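Local coordinates for ubiquitin-conjugating enzyme E2, putative (PDB 2Q0V), which probably takes part in attaching ubiquitin to target proteins and resembles the UBE2V-type variants of ubiquitin-conjugating enzymes, at residues L54-F62 with I73-D81; V91-C101 with L132-N141. One frame throughout, in Å; residues are numbered along the deposited sequence.

Contact 1 (L54-F62 with I73-D81)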
ATOM      1  N   LEU A  54       4.388 -12.113   9.535  1.00 48.69           N
ATOM      2  CA  LEU A  54       3.652 -11.540   8.378  1.00 46.87           C
ATOM      3  C   LEU A  54       3.602 -10.003   8.378  1.00 45.48           C
ATOM      4  O   LEU A  54       2.567  -9.401   8.133  1.00 44.41           O
ATOM      5  CB  LEU A  54       2.233 -12.112   8.272  1.00 47.10           C
ATOM      6  CG  LEU A  54       1.988 -13.622   8.377  1.00 48.30           C
ATOM      7  CD1 LEU A  54       1.160 -13.939   9.626  1.00 49.05           C
ATOM      8  CD2 LEU A  54       1.253 -14.087   7.140  1.00 48.69           C
ATOM      9  N   SER A  55       4.741  -9.386   8.653  1.00 43.98           N
ATOM     10  CA  SER A  55       4.791  -7.963   8.891  1.00 43.19           C
ATOM     11  C   SER A  55       5.164  -7.133   7.660  1.00 42.09           C
ATOM     12  O   SER A  55       4.696  -6.013   7.521  1.00 41.59           O
ATOM     13  CB  SER A  55       5.760  -7.650  10.039  1.00 42.74           C
ATOM     14  OG  SER A  55       5.334  -8.257  11.237  1.00 42.64           O
ATOM     15  N   ASN A  56       6.021  -7.680   6.811  1.00 41.50           N
ATOM     16  CA  ASN A  56       6.593  -6.970   5.661  1.00 41.63           C
ATOM     17  C   ASN A  56       5.999  -7.418   4.319  1.00 39.95           C
ATOM     18  O   ASN A  56       6.050  -8.607   3.966  1.00 39.36           O
ATOM     19  CB  ASN A  56       8.116  -7.147   5.626  1.00 42.19           C
ATOM     20  CG  ASN A  56       8.864  -5.918   6.166  1.00 47.67           C
ATOM     21  OD1 ASN A  56       9.138  -5.806   7.388  1.00 50.96           O
ATOM     22  ND2 ASN A  56       9.204  -4.982   5.253  1.00 49.73           N
ATOM     23  N   TRP A  57       5.461  -6.467   3.568  1.00 38.24           N
ATOM     24  CA  TRP A  57       4.744  -6.806   2.339  1.00 37.55           C
ATOM     25  C   TRP A  57       5.339  -6.132   1.145  1.00 37.18           C
ATOM     26  O   TRP A  57       5.555  -4.922   1.163  1.00 37.29           O
ATOM     27  CB  TRP A  57       3.246  -6.461   2.446  1.00 37.12           C
ATOM     28  CG  TRP A  57       2.543  -7.216   3.562  1.00 37.18           C
ATOM     29  CD1 TRP A  57       2.728  -7.048   4.911  1.00 35.37           C
ATOM     30  CD2 TRP A  57       1.555  -8.240   3.423  1.00 35.65           C
ATOM     31  NE1 TRP A  57       1.921  -7.906   5.614  1.00 32.31           N
ATOM     32  CE2 TRP A  57       1.187  -8.646   4.731  1.00 35.71           C
ATOM     33  CE3 TRP A  57       0.936  -8.846   2.329  1.00 35.70           C
ATOM     34  CZ2 TRP A  57       0.242  -9.658   4.968  1.00 35.89           C
ATOM     35  CZ3 TRP A  57      -0.002  -9.836   2.559  1.00 35.52           C
ATOM     36  CH2 TRP A  57      -0.349 -10.228   3.876  1.00 36.33           C
ATOM     37  N   SER A  58       5.589  -6.931   0.111  1.00 37.23           N
ATOM     38  CA  SER A  58       5.915  -6.436  -1.217  1.00 38.14           C
ATOM     39  C   SER A  58       4.646  -6.177  -2.042  1.00 37.59           C
ATOM     40  O   SER A  58       3.827  -7.076  -2.229  1.00 37.63           O
ATOM     41  CB  SER A  58       6.806  -7.429  -1.950  1.00 37.90           C
ATOM     42  OG  SER A  58       8.102  -7.371  -1.406  1.00 41.77           O
ATOM     43  N   CYS A  59       4.531  -4.948  -2.545  1.00 37.32           N
ATOM     44  CA  CYS A  59       3.341  -4.448  -3.230  1.00 37.18           C
ATOM     45  C   CYS A  59       3.645  -3.806  -4.584  1.00 37.20           C
ATOM     46  O   CYS A  59       4.733  -3.275  -4.806  1.00 37.54           O
ATOM     47  CB  CYS A  59       2.622  -3.445  -2.337  1.00 36.41           C
ATOM     48  SG  CYS A  59       2.266  -4.073  -0.676  1.00 37.83           S
ATOM     49  N   THR A  60       2.669  -3.856  -5.479  1.00 37.50           N
ATOM     50  CA  THR A  60       2.750  -3.212  -6.782  1.00 38.11           C
ATOM     51  C   THR A  60       1.498  -2.362  -7.044  1.00 38.48           C
ATOM     52  O   THR A  60       0.359  -2.812  -6.798  1.00 38.30           O
ATOM     53  CB  THR A  60       2.901  -4.254  -7.902  1.00 38.32           C
ATOM     54  OG1 THR A  60       4.076  -5.041  -7.671  1.00 39.93           O
ATOM     55  CG2 THR A  60       3.049  -3.596  -9.236  1.00 38.25           C
ATOM     56  N   ILE A  61       1.736  -1.146  -7.540  1.00 38.17           N
ATOM     57  CA  ILE A  61       0.713  -0.245  -8.049  1.00 38.89           C
ATOM     58  C   ILE A  61       0.965   0.016  -9.560  1.00 38.30           C
ATOM     59  O   ILE A  61       2.039   0.504  -9.951  1.00 37.29           O
ATOM     60  CB  ILE A  61       0.748   1.121  -7.299  1.00 38.98           C
ATOM     61  CG1 ILE A  61       0.196   0.993  -5.882  1.00 41.44           C
ATOM     62  CG2 ILE A  61      -0.068   2.181  -8.016  1.00 40.47           C
ATOM     63  CD1 ILE A  61       0.428   2.276  -5.060  1.00 39.33           C
ATOM     64  N   PHE A  62      -0.027  -0.299 -10.389  1.00 37.57           N
ATOM     65  CA  PHE A  62      -0.078   0.226 -11.754  1.00 36.83           C
ATOM     66  C   PHE A  62      -0.463   1.715 -11.785  1.00 35.64           C
ATOM     67  O   PHE A  62      -1.426   2.142 -11.137  1.00 34.28           O
ATOM     68  CB  PHE A  62      -1.039  -0.599 -12.588  1.00 38.13           C
ATOM     69  CG  PHE A  62      -1.141  -0.168 -14.030  1.00 41.01           C
ATOM     70  CD1 PHE A  62      -2.392   0.039 -14.618  1.00 43.63           C
ATOM     71  CD2 PHE A  62       0.006   0.015 -14.818  1.00 41.85           C
ATOM     72  CE1 PHE A  62      -2.502   0.441 -15.989  1.00 44.03           C
ATOM     73  CE2 PHE A  62      -0.093   0.406 -16.162  1.00 42.32           C
ATOM     74  CZ  PHE A  62      -1.350   0.619 -16.751  1.00 41.88           C
ATOM     75  N   ILE A  73       4.920   1.014 -13.484  1.00 36.40           N
ATOM     76  CA  ILE A  73       4.772   0.088 -12.390  1.00 35.78           C
ATOM     77  C   ILE A  73       5.546   0.647 -11.219  1.00 35.07           C
ATOM     78  O   ILE A  73       6.719   0.978 -11.358  1.00 35.05           O
ATOM     79  CB  ILE A  73       5.350  -1.312 -12.726  1.00 36.39           C
ATOM     80  CG1 ILE A  73       4.809  -1.829 -14.055  1.00 36.82           C
ATOM     81  CG2 ILE A  73       5.067  -2.329 -11.582  1.00 35.10           C
ATOM     82  CD1 ILE A  73       3.285  -1.845 -14.102  1.00 40.50           C
ATOM     83  N   TYR A  74       4.892   0.751 -10.064  1.00 34.33           N
ATOM     84  CA  TYR A  74       5.561   1.231  -8.860  1.00 33.29           C
ATOM     85  C   TYR A  74       5.628   0.118  -7.873  1.00 33.40           C
ATOM     86  O   TYR A  74       4.617  -0.529  -7.611  1.00 33.59           O
ATOM     87  CB  TYR A  74       4.847   2.448  -8.275  1.00 32.91           C
ATOM     88  CG  TYR A  74       4.908   3.629  -9.210  1.00 31.28           C
ATOM     89  CD1 TYR A  74       3.926   3.815 -10.169  1.00 29.64           C
ATOM     90  CD2 TYR A  74       5.959   4.538  -9.148  1.00 30.48           C
ATOM     91  CE1 TYR A  74       3.970   4.860 -11.041  1.00 29.45           C
ATOM     92  CE2 TYR A  74       6.023   5.604 -10.041  1.00 30.86           C
ATOM     93  CZ  TYR A  74       5.015   5.750 -10.986  1.00 30.98           C
ATOM     94  OH  TYR A  74       5.033   6.797 -11.893  1.00 32.20           O
ATOM     95  N   SER A  75       6.836  -0.125  -7.359  1.00 33.75           N
ATOM     96  CA  SER A  75       7.086  -1.102  -6.298  1.00 34.00           C
ATOM     97  C   SER A  75       7.101  -0.423  -4.924  1.00 33.97           C
ATOM     98  O   SER A  75       7.659   0.675  -4.761  1.00 33.01           O
ATOM     99  CB  SER A  75       8.432  -1.808  -6.500  1.00 34.68           C
ATOM    100  OG  SER A  75       8.342  -2.818  -7.492  1.00 37.21           O
ATOM    101  N   LEU A  76       6.488  -1.080  -3.939  1.00 33.23           N
ATOM    102  CA  LEU A  76       6.477  -0.532  -2.626  1.00 33.42           C
ATOM    103  C   LEU A  76       6.464  -1.576  -1.534  1.00 34.28           C
ATOM    104  O   LEU A  76       6.293  -2.752  -1.800  1.00 34.55           O
ATOM    105  CB  LEU A  76       5.405   0.552  -2.456  1.00 33.36           C
ATOM    106  CG  LEU A  76       3.935   0.583  -2.834  1.00 33.10           C
ATOM    107  CD1 LEU A  76       3.452   1.943  -2.390  1.00 30.69           C
ATOM    108  CD2 LEU A  76       3.639   0.372  -4.321  1.00 31.32           C
ATOM    109  N   THR A  77       6.744  -1.125  -0.317  1.00 35.32           N
ATOM    110  CA  THR A  77       6.926  -1.994   0.825  1.00 36.59           C
ATOM    111  C   THR A  77       5.998  -1.487   1.918  1.00 36.10           C
ATOM    112  O   THR A  77       6.017  -0.314   2.251  1.00 36.43           O
ATOM    113  CB  THR A  77       8.435  -1.995   1.277  1.00 36.92           C
ATOM    114  OG1 THR A  77       9.232  -2.544   0.223  1.00 39.29           O
ATOM    115  CG2 THR A  77       8.665  -2.822   2.521  1.00 37.66           C
ATOM    116  N   ILE A  78       5.156  -2.374   2.435  1.00 36.26           N
ATOM    117  CA  ILE A  78       4.266  -2.045   3.565  1.00 35.91           C
ATOM    118  C   ILE A  78       4.703  -2.840   4.808  1.00 36.24           C
ATOM    119  O   ILE A  78       4.908  -4.034   4.757  1.00 35.41           O
ATOM    120  CB  ILE A  78       2.748  -2.236   3.186  1.00 35.07           C
ATOM    121  CG1 ILE A  78       2.377  -1.211   2.109  1.00 36.24           C
ATOM    122  CG2 ILE A  78       1.845  -2.065   4.394  1.00 34.14           C
ATOM    123  CD1 ILE A  78       0.900  -1.138   1.723  1.00 35.67           C
ATOM    124  N   PHE A  79       4.890  -2.164   5.920  1.00 38.23           N
ATOM    125  CA  PHE A  79       5.310  -2.859   7.109  1.00 40.12           C
ATOM    126  C   PHE A  79       4.251  -2.754   8.171  1.00 40.59           C
ATOM    127  O   PHE A  79       3.961  -1.649   8.621  1.00 40.98           O
ATOM    128  CB  PHE A  79       6.621  -2.277   7.662  1.00 41.78           C
ATOM    129  CG  PHE A  79       7.017  -2.886   8.990  1.00 43.36           C
ATOM    130  CD1 PHE A  79       7.630  -4.136   9.030  1.00 43.91           C
ATOM    131  CD2 PHE A  79       6.720  -2.238  10.188  1.00 45.17           C
ATOM    132  CE1 PHE A  79       7.958  -4.722  10.235  1.00 46.01           C
ATOM    133  CE2 PHE A  79       7.048  -2.826  11.415  1.00 47.60           C
ATOM    134  CZ  PHE A  79       7.667  -4.067  11.436  1.00 45.40           C
ATOM    135  N   CYS A  80       3.699  -3.887   8.588  1.00 41.46           N
ATOM    136  CA  CYS A  80       2.684  -3.911   9.657  1.00 43.17           C
ATOM    137  C   CYS A  80       3.310  -4.261  11.014  1.00 44.43           C
ATOM    138  O   CYS A  80       3.671  -5.418  11.234  1.00 45.04           O
ATOM    139  CB  CYS A  80       1.586  -4.941   9.338  1.00 43.39           C
ATOM    140  SG  CYS A  80       0.768  -4.777   7.705  1.00 42.43           S
ATOM    141  N   ASP A  81       3.430  -3.292  11.923  1.00 45.73           N
ATOM    142  CA  ASP A  81       3.964  -3.587  13.269  1.00 47.46           C
ATOM    143  C   ASP A  81       3.026  -4.478  14.120  1.00 48.24           C
ATOM    144  O   ASP A  81       1.978  -4.949  13.632  1.00 47.91           O
ATOM    145  CB  ASP A  81       4.390  -2.306  14.017  1.00 47.32           C
ATOM    146  CG  ASP A  81       3.222  -1.477  14.482  1.00 48.78           C
ATOM    147  OD1 ASP A  81       2.122  -2.050  14.613  1.00 51.80           O
ATOM    148  OD2 ASP A  81       3.404  -0.250  14.739  1.00 49.70           O
TER
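Ile61 and Leu76 meet across two antiparallel strands, on the sheet face that also carries Trp57, Cys59, Tyr74 and Ile78. CG of Leu76 sits between its backbone N and carbonyl carbon (chi1 48°), and both its methyls lie beside CD1 of Ile61, CD2 at 3.8 Å. Next along this face, SG of Cys59 lies 4.0 Å from CG1 of Ile78. Cys80 SG comes obliquely to the Trp57 indole, 3.9 Å from NE1, a sulfur-aromatic contact. The same NE1 donates to Leu54 O at 3.0 Å, from above the carbonyl plane, in a bent bond that probably limits the ring's rotation. Ile125 and Leu132 of helix 125-135 pack on this face, against Trp57 and against Ile61 and Leu76. On the reverse face, CG2 of Thr60 and CG2 of Ile73, each anti to its own backbone N, pack 3.3 Å apart, while CD1 of Ile73 reaches CD2 of Phe62. OG1 of Thr77 is hydrogen-bonded to Asp94 OD2. Paired backbone hydrogen bonds join Trp57 with Ile78, Cys59 with Leu76 and Ile61 with Tyr74. Cys80 N to Ser55 O, at 2.6 Å, ends the series. The pair is the central beta hairpin of the antiparallel meander in the ubiquitin-conjugating fold.

Contact 2 (V91-C101 with L132-N141); sequences VKFDTKIEMSC and LRQEMLSSAN
Val91 and Leu132 reach toward each other tip to tip, CG1 to CD1 at 4.0 Å, where the last strand of the four-stranded meander of the ubiquitin-conjugating fold faces the C-terminal part of helix 125-135. Phe93 CE1 also nears Leu132 CD1, obliquely to the ring. The other methyl of Leu132, CD2, lies 3.9 Å from CE of Met99, whose side chain crosses it at about a right angle, and also touches SG of Cys101. Met99 is bent at its last torsion (chi3 -57°), which carries CE to Leu132 while SD stays 4.0 Å from CG of Met136. Met136 itself runs extended beyond CG and ends with CE against CD1 of Ile97, again at about a right angle.

CG2 of Ile97 lies over the centre of one face of the Phe93 ring, 3.6 Å above its plane, and helps position it. Farther out, Phe69 packs beside Met136 and Leu113 beside Glu135.

The polar join lies at the buried Asn141. Its OD1 accepts the backbone N-H of Ser100 at 2.8 Å in a nearly straight bond (173°), and Ser100 O is held in turn by Asn112. ND2 of Asn141 donates both to Glu135 O and to a water that also bonds Ser100 OG and Glu135 OE1, tying the loop to Glu135. The two bonds from ND2 and the one at OD1 fix the rotation of the amide. Glu135 O, in a type I turn, also takes Ser138 N and Ser138 OG, so three donors grip one oxygen, with Asn141 ND2 at 2.7 Å.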
ATOM      1  N   VAL A  91       4.358   2.933   5.021  1.00 38.74           N
ATOM      2  CA  VAL A  91       4.311   2.753   3.587  1.00 37.85           C
ATOM      3  C   VAL A  91       5.479   3.500   2.962  1.00 38.26           C
ATOM      4  O   VAL A  91       5.680   4.688   3.225  1.00 37.57           O
ATOM      5  CB  VAL A  91       2.946   3.260   2.979  1.00 37.73           C
ATOM      6  CG1 VAL A  91       2.840   2.922   1.484  1.00 35.59           C
ATOM      7  CG2 VAL A  91       1.753   2.709   3.752  1.00 36.75           C
ATOM      8  N   LYS A  92       6.252   2.797   2.137  1.00 38.85           N
ATOM      9  CA  LYS A  92       7.263   3.452   1.316  1.00 39.71           C
ATOM     10  C   LYS A  92       7.414   2.893  -0.098  1.00 39.63           C
ATOM     11  O   LYS A  92       7.312   1.676  -0.350  1.00 39.62           O
ATOM     12  CB  LYS A  92       8.625   3.567   2.026  1.00 40.44           C
ATOM     13  CG  LYS A  92       9.252   2.298   2.513  1.00 43.10           C
ATOM     14  CD  LYS A  92      10.244   2.610   3.654  1.00 45.10           C
ATOM     15  CE  LYS A  92       9.516   3.029   4.970  1.00 47.73           C
ATOM     16  NZ  LYS A  92      10.414   3.372   6.165  1.00 47.20           N
ATOM     17  N   PHE A  93       7.627   3.822  -1.018  1.00 38.87           N
ATOM     18  CA  PHE A  93       7.906   3.487  -2.385  1.00 38.79           C
ATOM     19  C   PHE A  93       9.382   3.109  -2.482  1.00 39.76           C
ATOM     20  O   PHE A  93      10.261   3.789  -1.925  1.00 39.71           O
ATOM     21  CB  PHE A  93       7.619   4.680  -3.292  1.00 37.97           C
ATOM     22  CG  PHE A  93       6.186   4.826  -3.677  1.00 36.60           C
ATOM     23  CD1 PHE A  93       5.303   5.507  -2.859  1.00 34.40           C
ATOM     24  CD2 PHE A  93       5.716   4.279  -4.879  1.00 35.43           C
ATOM     25  CE1 PHE A  93       3.979   5.644  -3.217  1.00 35.18           C
ATOM     26  CE2 PHE A  93       4.386   4.418  -5.252  1.00 35.47           C
ATOM     27  CZ  PHE A  93       3.515   5.102  -4.427  1.00 36.22           C
ATOM     28  N   ASP A  94       9.622   2.001  -3.168  1.00 40.14           N
ATOM     29  CA  ASP A  94      10.936   1.612  -3.610  1.00 40.61           C
ATOM     30  C   ASP A  94      11.174   2.287  -4.986  1.00 40.63           C
ATOM     31  O   ASP A  94      12.250   2.810  -5.234  1.00 40.99           O
ATOM     32  CB  ASP A  94      11.020   0.079  -3.691  1.00 40.70           C
ATOM     33  CG  ASP A  94      10.659  -0.612  -2.349  1.00 43.96           C
ATOM     34  OD1 ASP A  94      11.167  -0.211  -1.267  1.00 47.02           O
ATOM     35  OD2 ASP A  94       9.865  -1.584  -2.366  1.00 46.84           O
ATOM     36  N   THR A  95      10.149   2.302  -5.850  1.00 40.06           N
ATOM     37  CA  THR A  95      10.177   3.024  -7.119  1.00 39.33           C
ATOM     38  C   THR A  95       9.939   4.504  -6.869  1.00 40.22           C
ATOM     39  O   THR A  95       9.058   4.891  -6.062  1.00 39.78           O
ATOM     40  CB  THR A  95       9.122   2.506  -8.117  1.00 38.79           C
ATOM     41  OG1 THR A  95       9.183   1.082  -8.193  1.00 38.69           O
ATOM     42  CG2 THR A  95       9.364   3.050  -9.502  1.00 37.69           C
ATOM     43  N   LYS A  96      10.741   5.323  -7.557  1.00 40.59           N
ATOM     44  CA  LYS A  96      10.711   6.762  -7.414  1.00 41.15           C
ATOM     45  C   LYS A  96       9.416   7.329  -7.937  1.00 41.05           C
ATOM     46  O   LYS A  96       8.962   6.969  -9.018  1.00 41.67           O
ATOM     47  CB  LYS A  96      11.888   7.410  -8.134  1.00 41.46           C
ATOM     48  CG  LYS A  96      13.191   7.333  -7.354  1.00 46.08           C
ATOM     49  CD  LYS A  96      14.064   8.571  -7.572  1.00 51.01           C
ATOM     50  CE  LYS A  96      15.517   8.277  -7.194  1.00 54.26           C
ATOM     51  NZ  LYS A  96      16.212   9.448  -6.530  1.00 58.31           N
ATOM     52  N   ILE A  97       8.840   8.246  -7.170  1.00 40.37           N
ATOM     53  CA  ILE A  97       7.599   8.871  -7.539  1.00 39.89           C
ATOM     54  C   ILE A  97       7.576  10.307  -7.010  1.00 40.47           C
ATOM     55  O   ILE A  97       8.239  10.639  -6.017  1.00 40.55           O
ATOM     56  CB  ILE A  97       6.388   8.004  -7.037  1.00 40.01           C
ATOM     57  CG1 ILE A  97       5.091   8.360  -7.777  1.00 39.22           C
ATOM     58  CG2 ILE A  97       6.267   8.022  -5.505  1.00 37.63           C
ATOM     59  CD1 ILE A  97       3.912   7.496  -7.382  1.00 39.19           C
ATOM     60  N   GLU A  98       6.849  11.170  -7.697  1.00 41.13           N
ATOM     61  CA  GLU A  98       6.545  12.501  -7.154  1.00 42.19           C
ATOM     62  C   GLU A  98       5.057  12.577  -6.938  1.00 41.15           C
ATOM     63  O   GLU A  98       4.274  12.541  -7.899  1.00 40.74           O
ATOM     64  CB  GLU A  98       7.033  13.627  -8.076  1.00 42.62           C
ATOM     65  CG  GLU A  98       8.549  13.687  -8.162  1.00 47.33           C
ATOM     66  CD  GLU A  98       9.186  14.444  -7.009  1.00 53.65           C
ATOM     67  OE1 GLU A  98       8.683  15.545  -6.668  1.00 57.08           O
ATOM     68  OE2 GLU A  98      10.191  13.948  -6.449  1.00 56.17           O
ATOM     69  N   MET A  99       4.678  12.617  -5.663  1.00 41.10           N
ATOM     70  CA  MET A  99       3.276  12.786  -5.258  1.00 41.27           C
ATOM     71  C   MET A  99       3.237  13.643  -4.012  1.00 39.87           C
ATOM     72  O   MET A  99       4.114  13.528  -3.150  1.00 40.69           O
ATOM     73  CB  MET A  99       2.621  11.444  -4.946  1.00 40.95           C
ATOM     74  CG  MET A  99       2.172  10.660  -6.139  1.00 42.56           C
ATOM     75  SD  MET A  99       0.797   9.527  -5.803  1.00 44.39           S
ATOM     76  CE  MET A  99       1.476   8.541  -4.507  1.00 40.82           C
ATOM     77  N   SER A 100       2.212  14.476  -3.878  1.00 38.83           N
ATOM     78  CA  SER A 100       2.108  15.329  -2.683  1.00 37.91           C
ATOM     79  C   SER A 100       2.104  14.587  -1.323  1.00 36.99           C
ATOM     80  O   SER A 100       2.418  15.190  -0.301  1.00 37.68           O
ATOM     81  CB  SER A 100       0.935  16.304  -2.804  1.00 37.83           C
ATOM     82  OG  SER A 100      -0.307  15.618  -2.655  1.00 40.33           O
ATOM     83  N   CYS A 101       1.770  13.301  -1.300  1.00 36.02           N
ATOM     84  CA  CYS A 101       1.795  12.511  -0.046  1.00 35.99           C
ATOM     85  C   CYS A 101       3.006  11.566   0.057  1.00 35.93           C
ATOM     86  O   CYS A 101       3.034  10.687   0.912  1.00 35.47           O
ATOM     87  CB  CYS A 101       0.510  11.696   0.092  1.00 35.36           C
ATOM     88  SG  CYS A 101       0.344  10.478  -1.223  1.00 38.25           S
ATOM     89  N   LEU A 132      -3.604   5.076  -2.878  1.00 30.47           N
ATOM     90  CA  LEU A 132      -2.446   5.607  -3.587  1.00 30.91           C
ATOM     91  C   LEU A 132      -2.692   5.709  -5.089  1.00 31.00           C
ATOM     92  O   LEU A 132      -2.330   6.705  -5.714  1.00 30.19           O
ATOM     93  CB  LEU A 132      -1.193   4.784  -3.266  1.00 31.29           C
ATOM     94  CG  LEU A 132      -0.632   4.988  -1.836  1.00 31.95           C
ATOM     95  CD1 LEU A 132       0.493   3.950  -1.548  1.00 33.55           C
ATOM     96  CD2 LEU A 132      -0.138   6.404  -1.642  1.00 28.64           C
ATOM     97  N   ARG A 133      -3.373   4.718  -5.657  1.00 31.40           N
ATOM     98  CA  ARG A 133      -3.717   4.814  -7.053  1.00 32.71           C
ATOM     99  C   ARG A 133      -4.727   5.939  -7.330  1.00 33.35           C
ATOM    100  O   ARG A 133      -4.691   6.535  -8.388  1.00 33.42           O
ATOM    101  CB  ARG A 133      -4.242   3.486  -7.566  1.00 33.49           C
ATOM    102  CG  ARG A 133      -3.681   3.153  -8.879  1.00 35.29           C
ATOM    103  CD  ARG A 133      -3.604   1.656  -9.115  1.00 38.24           C
ATOM    104  NE  ARG A 133      -4.797   1.256  -9.827  1.00 42.09           N
ATOM    105  CZ  ARG A 133      -5.086   1.558 -11.090  1.00 39.13           C
ATOM    106  NH1 ARG A 133      -6.234   1.147 -11.585  1.00 41.53           N
ATOM    107  NH2 ARG A 133      -4.255   2.236 -11.851  1.00 35.81           N
ATOM    108  N   GLN A 134      -5.599   6.247  -6.370  1.00 33.78           N
ATOM    109  CA  GLN A 134      -6.569   7.332  -6.539  1.00 34.11           C
ATOM    110  C   GLN A 134      -5.959   8.700  -6.401  1.00 34.21           C
ATOM    111  O   GLN A 134      -6.356   9.628  -7.091  1.00 33.92           O
ATOM    112  CB  GLN A 134      -7.748   7.150  -5.598  1.00 33.82           C
ATOM    113  CG  GLN A 134      -8.594   5.929  -6.047  1.00 37.28           C
ATOM    114  CD  GLN A 134      -9.632   6.290  -7.108  1.00 37.99           C
ATOM    115  OE1 GLN A 134     -10.176   7.405  -7.123  1.00 41.67           O
ATOM    116  NE2 GLN A 134      -9.928   5.354  -7.965  1.00 38.28           N
ATOM    117  N   GLU A 135      -4.973   8.809  -5.518  1.00 34.67           N
ATOM    118  CA  GLU A 135      -4.182  10.013  -5.391  1.00 35.40           C
ATOM    119  C   GLU A 135      -3.512  10.457  -6.687  1.00 35.07           C
ATOM    120  O   GLU A 135      -3.243  11.641  -6.842  1.00 35.33           O
ATOM    121  CB  GLU A 135      -3.097   9.825  -4.331  1.00 35.81           C
ATOM    122  CG  GLU A 135      -3.615   9.988  -2.925  1.00 38.95           C
ATOM    123  CD  GLU A 135      -4.328  11.300  -2.700  1.00 42.93           C
ATOM    124  OE1 GLU A 135      -3.644  12.361  -2.686  1.00 45.55           O
ATOM    125  OE2 GLU A 135      -5.576  11.264  -2.526  1.00 42.67           O
ATOM    126  N   MET A 136      -3.211   9.507  -7.576  1.00 34.70           N
ATOM    127  CA  MET A 136      -2.572   9.789  -8.853  1.00 35.19           C
ATOM    128  C   MET A 136      -3.499  10.576  -9.762  1.00 37.01           C
ATOM    129  O   MET A 136      -3.022  11.326 -10.607  1.00 36.97           O
ATOM    130  CB  MET A 136      -2.177   8.501  -9.562  1.00 34.31           C
ATOM    131  CG  MET A 136      -0.985   7.805  -8.995  1.00 30.60           C
ATOM    132  SD  MET A 136      -0.987   6.184  -9.707  1.00 33.68           S
ATOM    133  CE  MET A 136       0.645   5.678  -9.107  1.00 30.32           C
ATOM    134  N   LEU A 137      -4.812  10.393  -9.570  1.00 38.68           N
ATOM    135  CA  LEU A 137      -5.850  11.112 -10.323  1.00 40.36           C
ATOM    136  C   LEU A 137      -6.065  12.537  -9.867  1.00 41.65           C
ATOM    137  O   LEU A 137      -6.749  13.297 -10.546  1.00 43.29           O
ATOM    138  CB  LEU A 137      -7.198  10.388 -10.275  1.00 39.85           C
ATOM    139  CG  LEU A 137      -7.297   9.045 -10.978  1.00 39.79           C
ATOM    140  CD1 LEU A 137      -8.657   8.469 -10.725  1.00 40.64           C
ATOM    141  CD2 LEU A 137      -7.002   9.159 -12.472  1.00 38.11           C
ATOM    142  N   SER A 138      -5.500  12.935  -8.738  1.00 42.87           N
ATOM    143  CA  SER A 138      -5.821  14.277  -8.242  1.00 44.08           C
ATOM    144  C   SER A 138      -5.059  15.322  -9.034  1.00 45.48           C
ATOM    145  O   SER A 138      -4.083  14.982  -9.705  1.00 46.30           O
ATOM    146  CB  SER A 138      -5.541  14.416  -6.749  1.00 43.26           C
ATOM    147  OG  SER A 138      -4.164  14.576  -6.535  1.00 43.18           O
ATOM    148  N   SER A 139      -5.481  16.588  -8.924  1.00 46.37           N
ATOM    149  CA  SER A 139      -4.935  17.677  -9.729  1.00 47.14           C
ATOM    150  C   SER A 139      -3.601  18.200  -9.195  1.00 47.39           C
ATOM    151  O   SER A 139      -2.806  18.811  -9.940  1.00 47.31           O
ATOM    152  CB  SER A 139      -5.961  18.813  -9.871  1.00 47.87           C
ATOM    153  OG  SER A 139      -7.047  18.387 -10.707  1.00 49.61           O
ATOM    154  N   ALA A 140      -3.352  17.964  -7.909  1.00 46.82           N
ATOM    155  CA  ALA A 140      -2.043  18.251  -7.333  1.00 45.86           C
ATOM    156  C   ALA A 140      -0.967  17.233  -7.786  1.00 45.55           C
ATOM    157  O   ALA A 140       0.232  17.491  -7.616  1.00 45.90           O
ATOM    158  CB  ALA A 140      -2.137  18.298  -5.832  1.00 45.66           C
ATOM    159  N   ASN A 141      -1.389  16.101  -8.370  1.00 44.94           N
ATOM    160  CA  ASN A 141      -0.456  15.018  -8.746  1.00 44.30           C
ATOM    161  C   ASN A 141      -0.407  14.660 -10.229  1.00 44.52           C
ATOM    162  O   ASN A 141       0.662  14.368 -10.745  1.00 43.93           O
ATOM    163  CB  ASN A 141      -0.716  13.716  -7.954  1.00 43.31           C
ATOM    164  CG  ASN A 141      -0.523  13.858  -6.461  1.00 42.50           C
ATOM    165  OD1 ASN A 141       0.410  14.488  -5.970  1.00 43.43           O
ATOM    166  ND2 ASN A 141      -1.394  13.214  -5.721  1.00 42.97           N
TER
HETATM  167  O   HOH W   1      -1.256  13.120  -3.031  1.00 42.61           O

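From the N terminus, helix 22-34 and strand 42-46 come first. Contact 1 then closes a ten-residue connection without regular structure between strands 56-62 and 73-79. The chain goes on to strand 90-93, and contact 2 closes a longer excursion of thirty residues that holds helix 114-117 and most of helix 125-135. The two contacts follow in series, neither nesting nor crossing, yet they touch: strands 73-79 and 90-93 are sheet neighbours, and Thr95 OG1 probably hydrogen-bonds Ser75 N. Contact 1 builds the middle of the sheet; contact 2 joins strand 90-93 and the following loop to the helix packed on that sheet.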